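Side-chain contacts in putative exported protein (Bordetella pertussis Tohama I, PDB 2PFY), which binds pyroglutamic acid as an extracytoplasmic solute receptor of tripartite ATP-independent periplasmic (TRAP) transport, probably handing it on to a membrane permease: residues 104-107 against 108-111; 97-100 against 101-105; 50-53 against 54-58. All coordinates share one frame; numbering follows the deposited sequence.

All three contacts are local, made along a helix or, in contact 1, round the turn that ends one. Contacts 1 and 2 share helix 89-108 and overlap at A104 and Q105; contact 3 lies on helix 51-57. Contact 2 is partly buried and mainly apolar, with a proline interrupting the backbone bonding in mid-helix. Contact 1 lies nearer the surface, where the same helix ends in a Schellman motif amid charged side chains. Contact 3 is also partly buried but mixes a valine pair with a water bridge and a stacked arginine and glutamine. Contacts 1 and 3 touch: Q110 probably accepts hydrogen bonds from K52 and Q56, whereas contacts 2 and 3 stay apart.

Contact 1: 104-107 against 108-111; sequences AQRL and DKQG
The backbone joins A104 to D108 and Q105 to K109 by helical hydrogen bonds, D108 N to A104 O at 2.9 Å and K109 N to Q105 O at 3.3 Å, before Q110 N turns in to L107 O at 2.8 Å. G111, with positive phi, is then the C-prime residue of a Schellman motif that ends helix 89-108 and leads into strand 112-119.

K109 folds back along the helix. Bends at its third and fourth torsions carry it past the Q105 carbonyl, with CE 3.5 Å from Q105 O, and set NZ against Q105 CB at 3.7 Å. There K109 NZ also comes within 4.5 Å of R106 NE, but the guanidinium of R106 is engaged in salt bridges to D74 and D291. D108 CB sits 3.3 Å from A104 O, and CG anti to the backbone N (chi1 176°) sends the carboxylate to K215. Q110 tucks CB and CG against the carbonyls of L107 and R106, while its amide oxygen accepts from K52. L107 is buried among I112, L114, F210 and I212 of the sheet.

With its lysine amine so close to the Q105 carbonyl near the helix end, K109 probably gains some electrostatic stabilisation there, and the two acids bound to R106 should soften the like-charge approach.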
ATOM      1  N   ALA A 104     -10.944 -11.181  -2.253  1.00 28.79           N
ATOM      2  CA  ALA A 104     -10.748 -12.511  -1.712  1.00 29.66           C
ATOM      3  C   ALA A 104     -11.256 -13.542  -2.723  1.00 30.96           C
ATOM      4  O   ALA A 104     -10.649 -14.619  -2.921  1.00 31.07           O
ATOM      5  CB  ALA A 104     -11.463 -12.635  -0.337  1.00 29.14           C
ATOM      6  N   GLN A 105     -12.349 -13.181  -3.395  1.00 31.45           N
ATOM      7  CA  GLN A 105     -12.896 -14.031  -4.424  1.00 33.25           C
ATOM      8  C   GLN A 105     -12.031 -14.047  -5.663  1.00 32.17           C
ATOM      9  O   GLN A 105     -11.727 -15.128  -6.171  1.00 31.93           O
ATOM     10  CB  GLN A 105     -14.355 -13.665  -4.720  1.00 33.85           C
ATOM     11  CG  GLN A 105     -15.296 -14.171  -3.602  1.00 40.83           C
ATOM     12  CD  GLN A 105     -14.885 -15.557  -3.011  1.00 48.83           C
ATOM     13  OE1 GLN A 105     -14.795 -16.576  -3.736  1.00 52.84           O
ATOM     14  NE2 GLN A 105     -14.639 -15.589  -1.692  1.00 50.52           N
ATOM     15  N   ARG A 106     -11.570 -12.876  -6.103  1.00 32.34           N
ATOM     16  CA  ARG A 106     -10.667 -12.804  -7.270  1.00 31.99           C
ATOM     17  C   ARG A 106      -9.356 -13.542  -7.009  1.00 31.34           C
ATOM     18  O   ARG A 106      -8.803 -14.166  -7.922  1.00 31.11           O
ATOM     19  CB  ARG A 106     -10.391 -11.360  -7.728  1.00 33.09           C
ATOM     20  CG  ARG A 106     -11.627 -10.576  -8.255  1.00 35.27           C
ATOM     21  CD  ARG A 106     -12.058 -10.982  -9.693  1.00 38.75           C
ATOM     22  NE  ARG A 106     -13.310 -10.324 -10.101  1.00 42.15           N
ATOM     23  CZ  ARG A 106     -13.402  -9.242 -10.875  1.00 45.25           C
ATOM     24  NH1 ARG A 106     -12.322  -8.640 -11.358  1.00 48.77           N
ATOM     25  NH2 ARG A 106     -14.589  -8.737 -11.154  1.00 46.17           N
ATOM     26  N   LEU A 107      -8.852 -13.465  -5.779  1.00 29.60           N
ATOM     27  CA  LEU A 107      -7.621 -14.181  -5.435  1.00 29.96           C
ATOM     28  C   LEU A 107      -7.813 -15.702  -5.343  1.00 30.03           C
ATOM     29  O   LEU A 107      -6.956 -16.472  -5.771  1.00 28.19           O
ATOM     30  CB  LEU A 107      -7.035 -13.652  -4.123  1.00 29.64           C
ATOM     31  CG  LEU A 107      -6.424 -12.237  -4.163  1.00 29.04           C
ATOM     32  CD1 LEU A 107      -6.160 -11.833  -2.733  1.00 28.35           C
ATOM     33  CD2 LEU A 107      -5.148 -12.131  -5.023  1.00 26.66           C
ATOM     34  N   ASP A 108      -8.935 -16.122  -4.773  1.00 31.46           N
ATOM     35  CA  ASP A 108      -9.220 -17.557  -4.639  1.00 33.89           C
ATOM     36  C   ASP A 108      -9.199 -18.250  -6.023  1.00 34.89           C
ATOM     37  O   ASP A 108      -8.647 -19.342  -6.167  1.00 35.08           O
ATOM     38  CB  ASP A 108     -10.558 -17.759  -3.911  1.00 34.20           C
ATOM     39  CG  ASP A 108     -10.972 -19.215  -3.831  1.00 35.57           C
ATOM     40  OD1 ASP A 108     -10.421 -19.940  -2.994  1.00 33.50           O
ATOM     41  OD2 ASP A 108     -11.866 -19.619  -4.593  1.00 38.33           O
ATOM     42  N   LYS A 109      -9.768 -17.595  -7.035  1.00 35.69           N
ATOM     43  CA  LYS A 109      -9.769 -18.111  -8.405  1.00 37.30           C
ATOM     44  C   LYS A 109      -8.342 -18.253  -8.950  1.00 36.75           C
ATOM     45  O   LYS A 109      -8.104 -18.977  -9.908  1.00 37.24           O
ATOM     46  CB  LYS A 109     -10.603 -17.210  -9.327  1.00 37.72           C
ATOM     47  CG  LYS A 109     -12.110 -17.362  -9.150  1.00 41.46           C
ATOM     48  CD  LYS A 109     -12.857 -16.076  -9.551  1.00 46.48           C
ATOM     49  CE  LYS A 109     -14.110 -15.829  -8.656  1.00 50.67           C
ATOM     50  NZ  LYS A 109     -14.395 -14.354  -8.358  1.00 53.62           N
ATOM     51  N   GLN A 110      -7.388 -17.587  -8.310  1.00 35.91           N
ATOM     52  CA  GLN A 110      -6.001 -17.652  -8.743  1.00 34.73           C
ATOM     53  C   GLN A 110      -5.136 -18.567  -7.881  1.00 33.07           C
ATOM     54  O   GLN A 110      -3.907 -18.555  -8.017  1.00 32.59           O
ATOM     55  CB  GLN A 110      -5.379 -16.250  -8.757  1.00 36.04           C
ATOM     56  CG  GLN A 110      -5.957 -15.329  -9.784  1.00 40.58           C
ATOM     57  CD  GLN A 110      -4.897 -14.477 -10.412  1.00 46.72           C
ATOM     58  OE1 GLN A 110      -3.977 -14.979 -11.081  1.00 50.26           O
ATOM     59  NE2 GLN A 110      -5.006 -13.174 -10.207  1.00 49.50           N
ATOM     60  N   GLY A 111      -5.750 -19.335  -6.982  1.00 31.13           N
ATOM     61  CA  GLY A 111      -4.971 -20.200  -6.092  1.00 28.93           C
ATOM     62  C   GLY A 111      -4.291 -19.424  -4.953  1.00 27.53           C
ATOM     63  O   GLY A 111      -3.241 -19.840  -4.442  1.00 26.83           O
TER

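Contact 2: 97-100 against 101-105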
ATOM      1  N   LYS A  97     -13.972  -2.475   3.535  1.00 33.19           N
ATOM      2  CA  LYS A  97     -15.035  -3.425   3.868  1.00 35.61           C
ATOM      3  C   LYS A  97     -15.824  -3.855   2.594  1.00 35.51           C
ATOM      4  O   LYS A  97     -16.146  -5.031   2.433  1.00 36.10           O
ATOM      5  CB  LYS A  97     -15.942  -2.795   4.921  1.00 35.90           C
ATOM      6  CG  LYS A  97     -16.009  -3.560   6.253  1.00 42.18           C
ATOM      7  CD  LYS A  97     -17.306  -3.161   7.035  1.00 47.65           C
ATOM      8  CE  LYS A  97     -18.321  -4.331   7.123  1.00 50.10           C
ATOM      9  NZ  LYS A  97     -19.717  -3.900   6.785  1.00 51.22           N
ATOM     10  N   ALA A  98     -16.075  -2.914   1.680  1.00 35.39           N
ATOM     11  CA  ALA A  98     -16.680  -3.184   0.352  1.00 34.87           C
ATOM     12  C   ALA A  98     -15.735  -3.859  -0.652  1.00 35.03           C
ATOM     13  O   ALA A  98     -16.189  -4.575  -1.561  1.00 34.31           O
ATOM     14  CB  ALA A  98     -17.196  -1.868  -0.277  1.00 35.38           C
ATOM     15  N   THR A  99     -14.432  -3.597  -0.524  1.00 33.06           N
ATOM     16  CA  THR A  99     -13.438  -4.097  -1.487  1.00 32.79           C
ATOM     17  C   THR A  99     -13.002  -5.528  -1.164  1.00 32.95           C
ATOM     18  O   THR A  99     -12.904  -6.391  -2.071  1.00 32.00           O
ATOM     19  CB  THR A  99     -12.202  -3.173  -1.524  1.00 32.71           C
ATOM     20  OG1 THR A  99     -12.611  -1.848  -1.872  1.00 31.88           O
ATOM     21  CG2 THR A  99     -11.182  -3.638  -2.528  1.00 31.87           C
ATOM     22  N   ARG A 100     -12.755  -5.768   0.126  1.00 32.05           N
ATOM     23  CA  ARG A 100     -12.163  -7.017   0.611  1.00 32.30           C
ATOM     24  C   ARG A 100     -12.805  -8.318   0.066  1.00 32.04           C
ATOM     25  O   ARG A 100     -12.080  -9.167  -0.459  1.00 30.82           O
ATOM     26  CB  ARG A 100     -12.163  -7.047   2.131  1.00 32.90           C
ATOM     27  CG  ARG A 100     -11.169  -8.045   2.672  1.00 34.44           C
ATOM     28  CD  ARG A 100     -11.309  -8.269   4.149  1.00 40.09           C
ATOM     29  NE  ARG A 100     -10.495  -9.424   4.519  1.00 47.19           N
ATOM     30  CZ  ARG A 100     -10.058  -9.658   5.744  1.00 49.76           C
ATOM     31  NH1 ARG A 100     -10.398  -8.829   6.715  1.00 54.46           N
ATOM     32  NH2 ARG A 100      -9.304 -10.714   5.999  1.00 49.43           N
ATOM     33  N   PRO A 101     -14.153  -8.488   0.215  1.00 32.51           N
ATOM     34  CA  PRO A 101     -14.685  -9.794  -0.229  1.00 32.60           C
ATOM     35  C   PRO A 101     -14.503 -10.035  -1.724  1.00 32.44           C
ATOM     36  O   PRO A 101     -14.254 -11.173  -2.123  1.00 33.06           O
ATOM     37  CB  PRO A 101     -16.174  -9.756   0.184  1.00 32.80           C
ATOM     38  CG  PRO A 101     -16.486  -8.366   0.498  1.00 32.98           C
ATOM     39  CD  PRO A 101     -15.205  -7.641   0.814  1.00 32.21           C
ATOM     40  N   LEU A 102     -14.613  -8.980  -2.532  1.00 31.97           N
ATOM     41  CA  LEU A 102     -14.331  -9.066  -3.962  1.00 32.31           C
ATOM     42  C   LEU A 102     -12.895  -9.480  -4.279  1.00 31.89           C
ATOM     43  O   LEU A 102     -12.651 -10.311  -5.174  1.00 32.17           O
ATOM     44  CB  LEU A 102     -14.664  -7.737  -4.652  1.00 32.67           C
ATOM     45  CG  LEU A 102     -16.163  -7.451  -4.799  1.00 35.70           C
ATOM     46  CD1 LEU A 102     -16.385  -5.994  -5.223  1.00 36.84           C
ATOM     47  CD2 LEU A 102     -16.795  -8.426  -5.792  1.00 37.38           C
ATOM     48  N   LEU A 103     -11.939  -8.895  -3.558  1.00 30.11           N
ATOM     49  CA  LEU A 103     -10.534  -9.281  -3.714  1.00 29.43           C
ATOM     50  C   LEU A 103     -10.285 -10.739  -3.311  1.00 28.54           C
ATOM     51  O   LEU A 103      -9.497 -11.418  -3.925  1.00 27.72           O
ATOM     52  CB  LEU A 103      -9.627  -8.370  -2.866  1.00 28.73           C
ATOM     53  CG  LEU A 103      -9.689  -6.842  -3.096  1.00 26.55           C
ATOM     54  CD1 LEU A 103      -8.450  -6.146  -2.520  1.00 28.32           C
ATOM     55  CD2 LEU A 103      -9.827  -6.450  -4.569  1.00 25.86           C
ATOM     56  N   ALA A 104     -10.944 -11.181  -2.253  1.00 28.79           N
ATOM     57  CA  ALA A 104     -10.748 -12.511  -1.712  1.00 29.66           C
ATOM     58  C   ALA A 104     -11.256 -13.542  -2.723  1.00 30.96           C
ATOM     59  O   ALA A 104     -10.649 -14.619  -2.921  1.00 31.07           O
ATOM     60  CB  ALA A 104     -11.463 -12.635  -0.337  1.00 29.14           C
ATOM     61  N   GLN A 105     -12.349 -13.181  -3.395  1.00 31.45           N
ATOM     62  CA  GLN A 105     -12.896 -14.031  -4.424  1.00 33.25           C
ATOM     63  C   GLN A 105     -12.031 -14.047  -5.663  1.00 32.17           C
ATOM     64  O   GLN A 105     -11.727 -15.128  -6.171  1.00 31.93           O
ATOM     65  CB  GLN A 105     -14.355 -13.665  -4.720  1.00 33.85           C
ATOM     66  CG  GLN A 105     -15.296 -14.171  -3.602  1.00 40.83           C
ATOM     67  CD  GLN A 105     -14.885 -15.557  -3.011  1.00 48.83           C
ATOM     68  OE1 GLN A 105     -14.795 -16.576  -3.736  1.00 52.84           O
ATOM     69  NE2 GLN A 105     -14.639 -15.589  -1.692  1.00 50.52           N
TER
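T99 and R100 make the two regular hydrogen bonds between these turns of helix 89-108: L103 N donates to T99 O at 3.1 Å, and A104 N to R100 O at 2.9 Å. Just before these, at P101 and L102, the pattern fails. P101 has no N-H to offer, so K97 O faces its ring instead, 3.2 Å from P101 CD, and L102 N does not reach A98 O for the usual helical bond. The helix is kinked here, the expected result of a proline inside a helix, and the regular pattern resumes at L103.

Apolar contact is concentrated in T99 and L103, which pack obliquely. With T99 CG2 anti to the backbone N (chi1 -58°, measured to OG1), the methyl is directed at the leucine fork: T99 CG2 lies 3.6 Å from L103 CG and 3.7 Å from both L103 CD1 and CD2. The same torsion sets OG1 beside the backbone N, where it hydrogen-bonds to L95 O, so the threonine's polar and apolar branches are both used. L102 rests its CB on T99 O at 3.4 Å and extends CD1 past the A98 carbonyl.

The charged end of R100 is carried off by its extended chain, CG anti to the backbone N (chi1 -160°), to a salt bridge with E237 on helix 223-257. The remaining faces of the kinked segment are shared out among its neighbours: A98 packs on A298, and T99 and L102 on L295, of helix 290-300, while L103 turns to V67, L76 and F77 and, with A104, to L114 of strand 112-119.

Contact 3: 50-53 against 54-58; sequences EVKR and GVQQG
K52 and Q56, side by side one turn apart, are joined through a water that accepts from K52 NZ at 3.0 Å and donates to Q56 OE1 at 2.7 Å. K52 NZ also donates to the Q110 side-chain oxygen, and Q56 NE2 to the Q110 carbonyl, tying helix 51-57 to the turn that follows helix 89-108. Beneath them the backbone bonds are regular, G54 N to E50 O, V55 N to V51 O, Q56 N to K52 O and Q57 N to R53 O, each 2.9 Å long.

The guanidinium of R53 lies flat on the amide of Q57, the planes only 2° apart and Q57 CD 3.7 Å above the guanidinium plane, over its centre. A bend at chi2 (73°) folds the arginine over this amide, and Q57 OE1 ends 3.4 Å from R53 CG. Q56 OE1 comes instead at the guanidinium edge, 3.6 Å from R53 NH1, its amide turned 70° from that plane.

Helix 51-57 is short and ends in a Schellman motif at G58, which has positive phi. Along the chain it links pocket residue R48 to strand 62-66, which ends at pocket residue L66.

On the buried side V51 and V55 lie alongside each other, V51 CG1 4.0 Å from V55 CG2. V51 also packs on L46, and V55 on V60; the V51 side chain is about 12 Å from the bound pyroglutamic acid.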
ATOM      1  N   GLU A  50       6.760  -8.791  -8.093  1.00 21.34           N
ATOM      2  CA  GLU A  50       7.010 -10.269  -8.116  1.00 20.61           C
ATOM      3  C   GLU A  50       6.262 -11.061  -7.051  1.00 20.31           C
ATOM      4  O   GLU A  50       6.237 -12.314  -7.101  1.00 19.01           O
ATOM      5  CB  GLU A  50       8.514 -10.579  -7.924  1.00 20.28           C
ATOM      6  CG  GLU A  50       9.451  -9.908  -8.958  1.00 21.99           C
ATOM      7  CD  GLU A  50      10.921  -9.983  -8.579  1.00 22.83           C
ATOM      8  OE1 GLU A  50      11.265 -10.104  -7.387  1.00 23.29           O
ATOM      9  OE2 GLU A  50      11.750  -9.883  -9.492  1.00 27.35           O
ATOM     10  N   VAL A  51       5.730 -10.369  -6.041  1.00 19.19           N
ATOM     11  CA  VAL A  51       5.141 -11.055  -4.905  1.00 18.63           C
ATOM     12  C   VAL A  51       4.004 -12.009  -5.297  1.00 19.19           C
ATOM     13  O   VAL A  51       4.018 -13.155  -4.890  1.00 18.42           O
ATOM     14  CB  VAL A  51       4.672 -10.082  -3.811  1.00 17.73           C
ATOM     15  CG1 VAL A  51       3.898 -10.876  -2.666  1.00 18.24           C
ATOM     16  CG2 VAL A  51       5.909  -9.338  -3.217  1.00 15.97           C
ATOM     17  N   LYS A  52       3.007 -11.536  -6.056  1.00 20.79           N
ATOM     18  CA  LYS A  52       1.830 -12.394  -6.295  1.00 21.15           C
ATOM     19  C   LYS A  52       2.221 -13.680  -6.983  1.00 21.32           C
ATOM     20  O   LYS A  52       1.818 -14.781  -6.573  1.00 21.39           O
ATOM     21  CB  LYS A  52       0.751 -11.676  -7.111  1.00 22.58           C
ATOM     22  CG  LYS A  52      -0.555 -12.487  -7.142  1.00 24.31           C
ATOM     23  CD  LYS A  52      -1.408 -12.114  -8.341  1.00 30.62           C
ATOM     24  CE  LYS A  52      -0.810 -12.675  -9.580  1.00 34.44           C
ATOM     25  NZ  LYS A  52      -1.902 -12.865 -10.585  1.00 38.09           N
ATOM     26  N   ARG A  53       3.042 -13.551  -8.015  1.00 20.86           N
ATOM     27  CA  ARG A  53       3.499 -14.698  -8.785  1.00 20.81           C
ATOM     28  C   ARG A  53       4.382 -15.587  -7.941  1.00 19.84           C
ATOM     29  O   ARG A  53       4.262 -16.796  -8.027  1.00 18.62           O
ATOM     30  CB  ARG A  53       4.217 -14.202 -10.057  1.00 21.09           C
ATOM     31  CG  ARG A  53       4.653 -15.268 -11.027  1.00 27.51           C
ATOM     32  CD  ARG A  53       3.434 -15.826 -11.749  1.00 31.90           C
ATOM     33  NE  ARG A  53       3.839 -16.589 -12.919  1.00 35.03           N
ATOM     34  CZ  ARG A  53       3.252 -17.712 -13.305  1.00 36.30           C
ATOM     35  NH1 ARG A  53       2.260 -18.209 -12.582  1.00 33.59           N
ATOM     36  NH2 ARG A  53       3.695 -18.361 -14.386  1.00 39.28           N
ATOM     37  N   GLY A  54       5.239 -15.010  -7.086  1.00 18.35           N
ATOM     38  CA  GLY A  54       6.055 -15.814  -6.177  1.00 18.34           C
ATOM     39  C   GLY A  54       5.215 -16.624  -5.186  1.00 19.24           C
ATOM     40  O   GLY A  54       5.539 -17.795  -4.866  1.00 19.06           O
ATOM     41  N   VAL A  55       4.127 -16.024  -4.703  1.00 18.37           N
ATOM     42  CA  VAL A  55       3.223 -16.760  -3.811  1.00 18.53           C
ATOM     43  C   VAL A  55       2.514 -17.879  -4.602  1.00 19.15           C
ATOM     44  O   VAL A  55       2.449 -19.020  -4.133  1.00 19.48           O
ATOM     45  CB  VAL A  55       2.206 -15.830  -3.131  1.00 18.39           C
ATOM     46  CG1 VAL A  55       1.083 -16.637  -2.375  1.00 18.98           C
ATOM     47  CG2 VAL A  55       2.923 -14.774  -2.159  1.00 16.68           C
ATOM     48  N   GLN A  56       1.979 -17.559  -5.776  1.00 20.47           N
ATOM     49  CA  GLN A  56       1.311 -18.583  -6.642  1.00 23.03           C
ATOM     50  C   GLN A  56       2.210 -19.772  -6.983  1.00 22.80           C
ATOM     51  O   GLN A  56       1.763 -20.949  -6.956  1.00 21.99           O
ATOM     52  CB  GLN A  56       0.916 -17.952  -7.977  1.00 24.37           C
ATOM     53  CG  GLN A  56      -0.427 -17.359  -8.017  1.00 28.12           C
ATOM     54  CD  GLN A  56      -0.832 -16.950  -9.434  1.00 34.88           C
ATOM     55  OE1 GLN A  56       0.013 -16.671 -10.287  1.00 37.91           O
ATOM     56  NE2 GLN A  56      -2.129 -16.899  -9.679  1.00 35.23           N
ATOM     57  N   GLN A  57       3.478 -19.462  -7.304  1.00 22.39           N
ATOM     58  CA  GLN A  57       4.463 -20.473  -7.698  1.00 23.32           C
ATOM     59  C   GLN A  57       5.198 -21.182  -6.556  1.00 23.25           C
ATOM     60  O   GLN A  57       5.999 -22.087  -6.814  1.00 22.88           O
ATOM     61  CB  GLN A  57       5.477 -19.872  -8.675  1.00 23.34           C
ATOM     62  CG  GLN A  57       4.868 -19.379  -9.993  1.00 23.61           C
ATOM     63  CD  GLN A  57       5.957 -18.979 -10.980  1.00 25.18           C
ATOM     64  OE1 GLN A  57       6.641 -17.988 -10.787  1.00 26.06           O
ATOM     65  NE2 GLN A  57       6.162 -19.789 -12.008  1.00 27.14           N
ATOM     66  N   GLY A  58       4.963 -20.765  -5.307  1.00 21.55           N
ATOM     67  CA  GLY A  58       5.615 -21.394  -4.170  1.00 20.72           C
ATOM     68  C   GLY A  58       7.072 -20.991  -3.944  1.00 20.84           C
ATOM     69  O   GLY A  58       7.837 -21.714  -3.324  1.00 20.12           O
TER
HETATM   70  O   HOH W   1      -0.099 -14.760 -12.130  1.00 47.16           O